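Local coordinates for protein glycosyl hydrolase family 88 (Pedobacter heparinus, PDB 3WIW) that probably hydrolyses the glycosidic bond that releases the unsaturated glucuronyl residue from heparin-derived oligosaccharides, at residues 248-253 against 309-314; 315-320 against 328-333; 285-290 against 302-307. One frame throughout, in Å; residues are numbered along the deposited sequence.

Interaction 1. Residues 248-253 against 309-314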
loop_
_atom_site.group_PDB
_atom_site.type_symbol
_atom_site.label_atom_id
_atom_site.label_comp_id
_atom_site.label_asym_id
_atom_site.label_seq_id
_atom_site.Cartn_x
_atom_site.Cartn_y
_atom_site.Cartn_z
ATOM N N GLN A 248 -4.342 0.168 10.118
ATOM C CA GLN A 248 -3.894 1.433 10.700
ATOM C C GLN A 248 -2.918 2.112 9.734
ATOM O O GLN A 248 -2.985 3.340 9.546
ATOM C CB GLN A 248 -3.211 1.234 12.059
ATOM C CG GLN A 248 -3.988 0.396 13.083
ATOM C CD GLN A 248 -5.465 0.797 13.187
ATOM O OE1 GLN A 248 -5.813 1.888 13.659
ATOM N NE2 GLN A 248 -6.344 -0.103 12.765
ATOM N N ALA A 249 -2.037 1.311 9.125
ATOM C CA ALA A 249 -1.056 1.798 8.158
ATOM C C ALA A 249 -1.751 2.392 6.925
ATOM O O ALA A 249 -1.378 3.482 6.482
ATOM C CB ALA A 249 -0.131 0.683 7.730
ATOM N N TRP A 250 -2.758 1.710 6.378
ATOM C CA TRP A 250 -3.471 2.257 5.209
ATOM C C TRP A 250 -4.103 3.603 5.559
ATOM O O TRP A 250 -4.139 4.503 4.727
ATOM C CB TRP A 250 -4.589 1.334 4.782
ATOM C CG TRP A 250 -4.269 -0.022 4.221
ATOM C CD1 TRP A 250 -5.058 -1.140 4.401
ATOM C CD2 TRP A 250 -3.224 -0.419 3.299
ATOM N NE1 TRP A 250 -4.542 -2.202 3.711
ATOM C CE2 TRP A 250 -3.434 -1.789 3.005
ATOM C CE3 TRP A 250 -2.114 0.231 2.723
ATOM C CZ2 TRP A 250 -2.614 -2.518 2.116
ATOM C CZ3 TRP A 250 -1.280 -0.503 1.843
ATOM C CH2 TRP A 250 -1.540 -1.870 1.561
ATOM N N GLY A 251 -4.627 3.757 6.782
ATOM C CA GLY A 251 -5.181 5.029 7.225
ATOM C C GLY A 251 -4.129 6.124 7.262
ATOM O O GLY A 251 -4.340 7.211 6.707
ATOM N N LEU A 252 -3.000 5.848 7.914
ATOM C CA LEU A 252 -1.920 6.830 7.982
ATOM C C LEU A 252 -1.498 7.266 6.571
ATOM O O LEU A 252 -1.391 8.463 6.267
ATOM C CB LEU A 252 -0.722 6.239 8.720
ATOM C CG LEU A 252 0.502 7.146 8.779
ATOM C CD1 LEU A 252 0.213 8.463 9.519
ATOM C CD2 LEU A 252 1.685 6.398 9.415
ATOM N N TYR A 253 -1.224 6.280 5.726
ATOM C CA TYR A 253 -0.791 6.553 4.370
ATOM C C TYR A 253 -1.883 7.311 3.601
ATOM O O TYR A 253 -1.586 8.269 2.885
ATOM C CB TYR A 253 -0.460 5.239 3.697
ATOM C CG TYR A 253 0.310 5.307 2.404
ATOM C CD1 TYR A 253 -0.267 5.838 1.245
ATOM C CD2 TYR A 253 1.606 4.793 2.317
ATOM C CE1 TYR A 253 0.413 5.839 0.031
ATOM C CE2 TYR A 253 2.300 4.800 1.112
ATOM C CZ TYR A 253 1.690 5.312 -0.030
ATOM O OH TYR A 253 2.354 5.282 -1.234
ATOM N N ALA A 309 4.599 -2.391 8.571
ATOM C CA ALA A 309 5.788 -1.575 8.855
ATOM C C ALA A 309 6.217 -0.805 7.612
ATOM O O ALA A 309 6.559 0.372 7.719
ATOM C CB ALA A 309 6.933 -2.425 9.341
ATOM N N ALA A 310 6.242 -1.461 6.446
ATOM C CA ALA A 310 6.722 -0.806 5.231
ATOM C C ALA A 310 5.794 0.348 4.830
ATOM O O ALA A 310 6.272 1.424 4.428
ATOM C CB ALA A 310 6.852 -1.815 4.111
ATOM N N VAL A 311 4.479 0.135 4.914
ATOM C CA VAL A 311 3.495 1.165 4.595
ATOM C C VAL A 311 3.654 2.340 5.553
ATOM O O VAL A 311 3.658 3.499 5.129
ATOM C CB VAL A 311 2.070 0.581 4.598
ATOM C CG1 VAL A 311 1.015 1.689 4.443
ATOM C CG2 VAL A 311 1.909 -0.478 3.497
ATOM N N ILE A 312 3.815 2.041 6.844
ATOM C CA ILE A 312 4.018 3.091 7.830
ATOM C C ILE A 312 5.295 3.880 7.552
ATOM O O ILE A 312 5.274 5.114 7.611
ATOM C CB ILE A 312 4.023 2.520 9.274
ATOM C CG1 ILE A 312 2.602 2.095 9.651
ATOM C CG2 ILE A 312 4.559 3.544 10.259
ATOM C CD1 ILE A 312 2.553 1.120 10.828
ATOM N N ALA A 313 6.405 3.187 7.263
ATOM C CA ALA A 313 7.652 3.878 6.977
ATOM C C ALA A 313 7.496 4.809 5.764
ATOM O O ALA A 313 7.905 5.982 5.820
ATOM C CB ALA A 313 8.781 2.887 6.760
ATOM N N SER A 314 6.906 4.310 4.673
ATOM C CA SER A 314 6.743 5.140 3.488
ATOM C C SER A 314 5.902 6.373 3.809
ATOM O O SER A 314 6.281 7.496 3.469
ATOM C CB SER A 314 6.130 4.348 2.350
ATOM O OG SER A 314 6.240 5.150 1.196
#

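Interaction 2. Residues 315-320 against 328-333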
loop_
_atom_site.group_PDB
_atom_site.type_symbol
_atom_site.label_atom_id
_atom_site.label_comp_id
_atom_site.label_asym_id
_atom_site.label_seq_id
_atom_site.Cartn_x
_atom_site.Cartn_y
_atom_site.Cartn_z
ATOM N N ALA A 315 4.796 6.174 4.521
ATOM C CA ALA A 315 3.921 7.289 4.865
ATOM C C ALA A 315 4.628 8.303 5.767
ATOM O O ALA A 315 4.510 9.513 5.541
ATOM C CB ALA A 315 2.646 6.790 5.528
ATOM N N LEU A 316 5.326 7.818 6.793
ATOM C CA LEU A 316 6.000 8.724 7.723
ATOM C C LEU A 316 7.079 9.555 7.046
ATOM O O LEU A 316 7.301 10.715 7.411
ATOM C CB LEU A 316 6.563 7.972 8.932
ATOM C CG LEU A 316 5.536 7.416 9.920
ATOM C CD1 LEU A 316 6.288 6.707 11.025
ATOM C CD2 LEU A 316 4.662 8.525 10.497
ATOM N N LEU A 317 7.733 8.983 6.037
ATOM C CA LEU A 317 8.726 9.756 5.285
ATOM C C LEU A 317 8.062 10.912 4.525
ATOM O O LEU A 317 8.552 12.037 4.578
ATOM C CB LEU A 317 9.501 8.850 4.335
ATOM C CG LEU A 317 10.469 7.905 5.054
ATOM C CD1 LEU A 317 10.915 6.773 4.121
ATOM C CD2 LEU A 317 11.670 8.679 5.625
ATOM N N ASP A 318 6.940 10.659 3.851
ATOM C CA ASP A 318 6.229 11.771 3.228
ATOM C C ASP A 318 5.680 12.737 4.281
ATOM O O ASP A 318 5.736 13.945 4.094
ATOM C CB ASP A 318 5.120 11.297 2.296
ATOM C CG ASP A 318 5.575 11.216 0.846
ATOM O OD1 ASP A 318 6.804 11.136 0.575
ATOM O OD2 ASP A 318 4.694 11.205 -0.022
ATOM N N LEU A 319 5.167 12.222 5.399
ATOM C CA LEU A 319 4.624 13.105 6.425
ATOM C C LEU A 319 5.715 14.032 6.945
ATOM O O LEU A 319 5.466 15.225 7.190
ATOM C CB LEU A 319 4.028 12.283 7.563
ATOM C CG LEU A 319 3.255 13.066 8.622
ATOM C CD1 LEU A 319 2.065 13.803 8.025
ATOM C CD2 LEU A 319 2.804 12.141 9.759
ATOM N N SER A 320 6.928 13.484 7.106
ATOM C CA SER A 320 8.049 14.266 7.627
ATOM C C SER A 320 8.364 15.504 6.763
ATOM O O SER A 320 8.877 16.517 7.276
ATOM C CB SER A 320 9.296 13.393 7.810
ATOM O OG SER A 320 10.004 13.192 6.602
ATOM N N LYS A 328 10.714 13.734 14.099
ATOM C CA LYS A 328 10.258 12.532 14.818
ATOM C C LYS A 328 9.680 11.485 13.867
ATOM O O LYS A 328 9.856 10.287 14.071
ATOM C CB LYS A 328 9.252 12.856 15.931
ATOM C CG LYS A 328 7.947 13.470 15.454
ATOM C CD LYS A 328 6.988 13.706 16.618
ATOM C CE LYS A 328 5.726 14.422 16.143
ATOM N NZ LYS A 328 6.012 15.704 15.431
ATOM N N TYR A 329 9.007 11.938 12.810
ATOM C CA TYR A 329 8.469 11.022 11.805
ATOM C C TYR A 329 9.582 10.410 10.961
ATOM O O TYR A 329 9.588 9.198 10.707
ATOM C CB TYR A 329 7.462 11.740 10.904
ATOM C CG TYR A 329 6.332 12.384 11.658
ATOM C CD1 TYR A 329 5.603 11.661 12.608
ATOM C CD2 TYR A 329 5.974 13.703 11.413
ATOM C CE1 TYR A 329 4.546 12.251 13.304
ATOM C CE2 TYR A 329 4.923 14.305 12.099
ATOM C CZ TYR A 329 4.207 13.569 13.041
ATOM O OH TYR A 329 3.162 14.156 13.721
ATOM N N PHE A 330 10.519 11.245 10.529
ATOM C CA PHE A 330 11.644 10.751 9.750
ATOM C C PHE A 330 12.432 9.705 10.547
ATOM O O PHE A 330 12.792 8.639 10.021
ATOM C CB PHE A 330 12.579 11.896 9.376
ATOM C CG PHE A 330 13.772 11.440 8.614
ATOM C CD1 PHE A 330 13.704 11.267 7.240
ATOM C CD2 PHE A 330 14.950 11.131 9.276
ATOM C CE1 PHE A 330 14.805 10.825 6.532
ATOM C CE2 PHE A 330 16.059 10.682 8.564
ATOM C CZ PHE A 330 15.979 10.539 7.199
ATOM N N LYS A 331 12.722 10.003 11.811
ATOM C CA LYS A 331 13.529 9.102 12.644
ATOM C C LYS A 331 12.820 7.767 12.845
ATOM O O LYS A 331 13.443 6.707 12.778
ATOM C CB LYS A 331 13.841 9.758 14.001
ATOM C CG LYS A 331 14.597 8.886 14.985
ATOM C CD LYS A 331 15.964 8.491 14.460
ATOM C CE LYS A 331 16.851 7.935 15.587
ATOM N NZ LYS A 331 16.221 6.836 16.387
ATOM N N PHE A 332 11.511 7.812 13.057
ATOM C CA PHE A 332 10.750 6.587 13.287
ATOM C C PHE A 332 10.776 5.735 12.020
ATOM O O PHE A 332 11.006 4.525 12.082
ATOM C CB PHE A 332 9.336 6.945 13.739
ATOM C CG PHE A 332 8.584 5.813 14.379
ATOM C CD1 PHE A 332 7.947 4.847 13.598
ATOM C CD2 PHE A 332 8.478 5.730 15.764
ATOM C CE1 PHE A 332 7.236 3.787 14.197
ATOM C CE2 PHE A 332 7.754 4.701 16.359
ATOM C CZ PHE A 332 7.139 3.715 15.581
ATOM N N ALA A 333 10.574 6.366 10.861
ATOM C CA ALA A 333 10.638 5.651 9.584
ATOM C C ALA A 333 12.027 5.063 9.348
ATOM O O ALA A 333 12.156 3.929 8.904
ATOM C CB ALA A 333 10.260 6.564 8.425
#

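Interaction 3. Residues 285-290 against 302-307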
loop_
_atom_site.group_PDB
_atom_site.type_symbol
_atom_site.label_atom_id
_atom_site.label_comp_id
_atom_site.label_asym_id
_atom_site.label_seq_id
_atom_site.Cartn_x
_atom_site.Cartn_y
_atom_site.Cartn_z
ATOM N N PRO A 285 6.175 -2.617 19.072
ATOM C CA PRO A 285 7.373 -3.291 19.598
ATOM C C PRO A 285 8.621 -2.420 19.544
ATOM O O PRO A 285 8.669 -1.444 18.780
ATOM C CB PRO A 285 7.537 -4.500 18.656
ATOM C CG PRO A 285 6.143 -4.732 18.099
ATOM C CD PRO A 285 5.614 -3.328 17.909
ATOM N N ALA A 286 9.630 -2.798 20.324
ATOM C CA ALA A 286 10.884 -2.057 20.340
ATOM C C ALA A 286 11.510 -1.867 18.953
ATOM O O ALA A 286 12.105 -0.822 18.687
ATOM C CB ALA A 286 11.879 -2.714 21.266
ATOM N N ASP A 287 11.401 -2.872 18.086
ATOM C CA ASP A 287 12.038 -2.787 16.768
ATOM C C ASP A 287 11.128 -2.135 15.721
ATOM O O ASP A 287 11.503 -2.050 14.559
ATOM C CB ASP A 287 12.524 -4.157 16.278
ATOM C CG ASP A 287 11.404 -5.150 16.035
ATOM O OD1 ASP A 287 10.221 -4.763 15.991
ATOM O OD2 ASP A 287 11.731 -6.337 15.849
ATOM N N LYS A 288 9.933 -1.705 16.132
ATOM C CA LYS A 288 9.005 -0.915 15.313
ATOM C C LYS A 288 8.354 -1.666 14.156
ATOM O O LYS A 288 7.778 -1.038 13.277
ATOM C CB LYS A 288 9.661 0.395 14.850
ATOM C CG LYS A 288 10.059 1.250 16.046
ATOM C CD LYS A 288 10.765 2.524 15.659
ATOM C CE LYS A 288 11.001 3.372 16.878
ATOM N NZ LYS A 288 11.921 2.647 17.799
ATOM N N ILE A 289 8.386 -3.001 14.181
ATOM C CA ILE A 289 7.611 -3.778 13.227
ATOM C C ILE A 289 6.325 -4.213 13.928
ATOM O O ILE A 289 6.382 -4.974 14.891
ATOM C CB ILE A 289 8.368 -5.006 12.712
ATOM C CG1 ILE A 289 9.793 -4.643 12.296
ATOM C CG2 ILE A 289 7.558 -5.663 11.580
ATOM C CD1 ILE A 289 9.874 -3.495 11.266
ATOM N N PRO A 290 5.179 -3.668 13.513
ATOM C CA PRO A 290 3.977 -3.918 14.331
ATOM C C PRO A 290 3.577 -5.381 14.470
ATOM O O PRO A 290 3.826 -6.200 13.586
ATOM C CB PRO A 290 2.864 -3.168 13.566
ATOM C CG PRO A 290 3.604 -2.091 12.809
ATOM C CD PRO A 290 4.905 -2.738 12.397
ATOM N N SER A 302 3.313 -12.722 19.359
ATOM C CA SER A 302 2.393 -12.490 18.252
ATOM C C SER A 302 3.170 -12.299 16.937
ATOM O O SER A 302 4.185 -11.589 16.911
ATOM C CB SER A 302 1.582 -11.249 18.572
ATOM O OG SER A 302 0.812 -10.877 17.462
ATOM N N PRO A 303 2.698 -12.914 15.829
ATOM C CA PRO A 303 3.346 -12.657 14.529
ATOM C C PRO A 303 3.392 -11.171 14.183
ATOM O O PRO A 303 2.407 -10.433 14.380
ATOM C CB PRO A 303 2.446 -13.397 13.540
ATOM C CG PRO A 303 1.845 -14.491 14.361
ATOM C CD PRO A 303 1.619 -13.903 15.724
ATOM N N ARG A 304 4.541 -10.730 13.671
ATOM C CA ARG A 304 4.704 -9.355 13.164
ATOM C C ARG A 304 4.204 -9.239 11.732
ATOM O O ARG A 304 4.078 -10.242 11.019
ATOM C CB ARG A 304 6.185 -8.963 13.174
ATOM C CG ARG A 304 6.845 -9.191 14.519
ATOM C CD ARG A 304 6.115 -8.453 15.659
ATOM N NE ARG A 304 6.963 -8.460 16.843
ATOM C CZ ARG A 304 8.014 -7.652 17.024
ATOM N NH1 ARG A 304 8.810 -7.801 18.093
ATOM N NH2 ARG A 304 8.304 -6.721 16.123
ATOM N N ASP A 305 3.941 -8.018 11.299
ATOM C CA ASP A 305 3.511 -7.826 9.921
ATOM C C ASP A 305 4.404 -6.784 9.259
ATOM O O ASP A 305 4.174 -5.545 9.376
ATOM C CB ASP A 305 2.035 -7.399 9.877
ATOM C CG ASP A 305 1.523 -7.219 8.460
ATOM O OD1 ASP A 305 2.160 -7.768 7.513
ATOM O OD2 ASP A 305 0.481 -6.538 8.278
ATOM N N ALA A 306 5.407 -7.282 8.537
ATOM C CA ALA A 306 6.347 -6.402 7.856
ATOM C C ALA A 306 5.636 -5.468 6.870
ATOM O O ALA A 306 6.068 -4.332 6.698
ATOM C CB ALA A 306 7.423 -7.194 7.138
ATOM N N SER A 307 4.559 -5.919 6.211
ATOM C CA SER A 307 3.882 -5.081 5.220
ATOM C C SER A 307 3.349 -3.815 5.885
ATOM O O SER A 307 3.480 -2.715 5.337
ATOM C CB SER A 307 2.775 -5.865 4.508
ATOM O OG SER A 307 1.663 -6.125 5.343
HETATM O O HOH W 1 10.975 -5.885 19.197
#

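Interaction 1. Residues 248-253 against 309-314
Two helices of the alpha6/alpha6 barrel, 245-262 and 306-322, lie side by side here and run in the same direction, consistent with neighbouring inner helices of such a barrel. Their short segments approach to 8.6 Å between axes and cross at only 17°, so the backbones can sit close wherever the intervening side chains are small. A249 is that place: its CA is the nearest to the CA of I312, and its methyl fills the seam.

The apolar contacts centre on A249 and V311. CB of A249 lies between the two branched residues opposite, 3.6 Å from CG1 of I312 and about as close to CG1 of V311. The two methyls of V311 then part company. CG1, anti to the backbone N (chi1 173°), stays between A249 and Y253, whereas CG2 of V311, beside that N, reaches the six-membered end of the indole, 3.6 Å from CZ3 of W250. CB of W250 leaves its helix away from the partner, and it is the CE3-CZ3 edge of the benzo ring that returns to meet V311. L252 and I312 add a looser contact at right angles, CD2 to CG2.

W250 is predicted to bind substrate, and its NE1 makes a weak hydrogen bond to D174, the predicted proton donor; F119 meets the same indole. V311 thus probably backs W250 from behind.

Polar groups close the other end. Y253 OH and S314 OG, one from each helix, both hydrogen-bond to OE2 of E383 on helix 375-392, which ties the three helices together. Along the tyrosine's edge, nearly in the ring plane, the backbone O of V311 lies 3.7 Å from CD2 of Y253.

Interaction 2. Residues 315-320 against 328-333
A helical hairpin of the alpha6/alpha6 barrel brings helix 306-322 against the following helix 327-340. The short segments run nearly antiparallel, at 156°, with axes 7.8 Å apart, and the interface is carried mainly by leucines on one side and aromatic rings on the other.

The most sharply defined element is a CH-pi contact. CG of L319 is anti to its backbone N (chi1 -172°), which carries it towards the ring, and chi2 then sets CD2 of L319 over the middle of the Y329 ring, 3.7 Å from the centroid and only 5° off the ring normal. K328 lays its CG over the opposite face, so the phenol is held between two aliphatic groups. Its hydroxyl is hydrogen-bonded to E272 of helix 265-279.

L316 divides its two methyls between rings: CD1 comes to 3.6 Å from CD1 of F332, while CD2 meets CD1 of Y329. Between these larger groups A333 serves as the small partner, its CB 3.6 Å from CG of L317. CD2 of L317 leans obliquely on F330, 3.7 Å from its CD1. F330 in turn lies almost parallel to Y388 of helix 375-392.

S320 packs its CB on the backbone N and CB of F330. OG of S320, in the crowded position between N and carbonyl carbon, donates to the backbone O of L317 at 2.7 Å, on an in-plane lone pair, yet also lies by the F330 ring edge. With that proton spent within its own helix, the segments are held together mainly by apolar packing of side chains.

Interaction 3. Residues 285-290 against 302-307
The loop that leads into helix 306-322 folds back on itself next to the helix N-terminus, whose N-cap D305 reaches R246, a predicted substrate-binding residue. P285 to K288 form a type I beta turn, and an Asx turn overlaps it: OD1 of D287 accepts from the backbone N of I289. D287 carries its carboxylate in the crowded position between N and carbonyl carbon (chi1 65°), which places OD1 where it can serve a second donor.

That donor is R304. Its chain bends at chi2 and returns towards the turn, so that NH2 of R304 and OD1 of D287 meet tip to tip at 2.7 Å in a salt bridge. The oxygen uses its syn lone pair and lies almost in the guanidinium plane, yet the carboxylate and guanidinium planes are 64° apart, so the pair is joined through one nitrogen and one oxygen. NH2 also makes a weak hydrogen bond to the backbone O of I289. P285 lies over one guanidinium face, its CB 3.5 Å from NH2 of R304, and a water at the edge links NH1 to the backbone N of D287.

The backbones are joined further along. D305 N donates to the O of P290 at 2.9 Å, approaching nearly along the C=O axis, and the same oxygen takes a CA-H contact from R304.

At the N-cap, OD1 of D305 accepts from S307 OG at 2.8 Å and more weakly from S307 N, while OD2 forms a salt bridge with R246. This donor-rich setting would be expected to keep D305 ionised, probably as a second-shell residue positioning R246. Back at the turn, D287 OD1 is gripped by two donors, I289 N and R304 NH2, so the Asx turn and the salt bridge hold one another.

Helix 306-322 is the common thread: interaction 3 sits at its N-terminal end, interaction 1 in its N-terminal half and interaction 2 nearer its C-terminus. The centres of interactions 1 and 2 are about 10 Å apart, and among other places they meet where L252 CD2 packs 3.8 Å from L316 CD2. Interaction 3 lies about 12 Å from interaction 1, centre to centre, joined through A309 CB, 3.7 Å from I289 CD1, and about 17 Å from interaction 2, touching it where F332 CE2 lies 3.5 Å from K288 CE. The side chain of W250 is about 6 Å from a bound EPE and that of D305 about 11 Å, whereas interaction 2 lies away from the predicted sites.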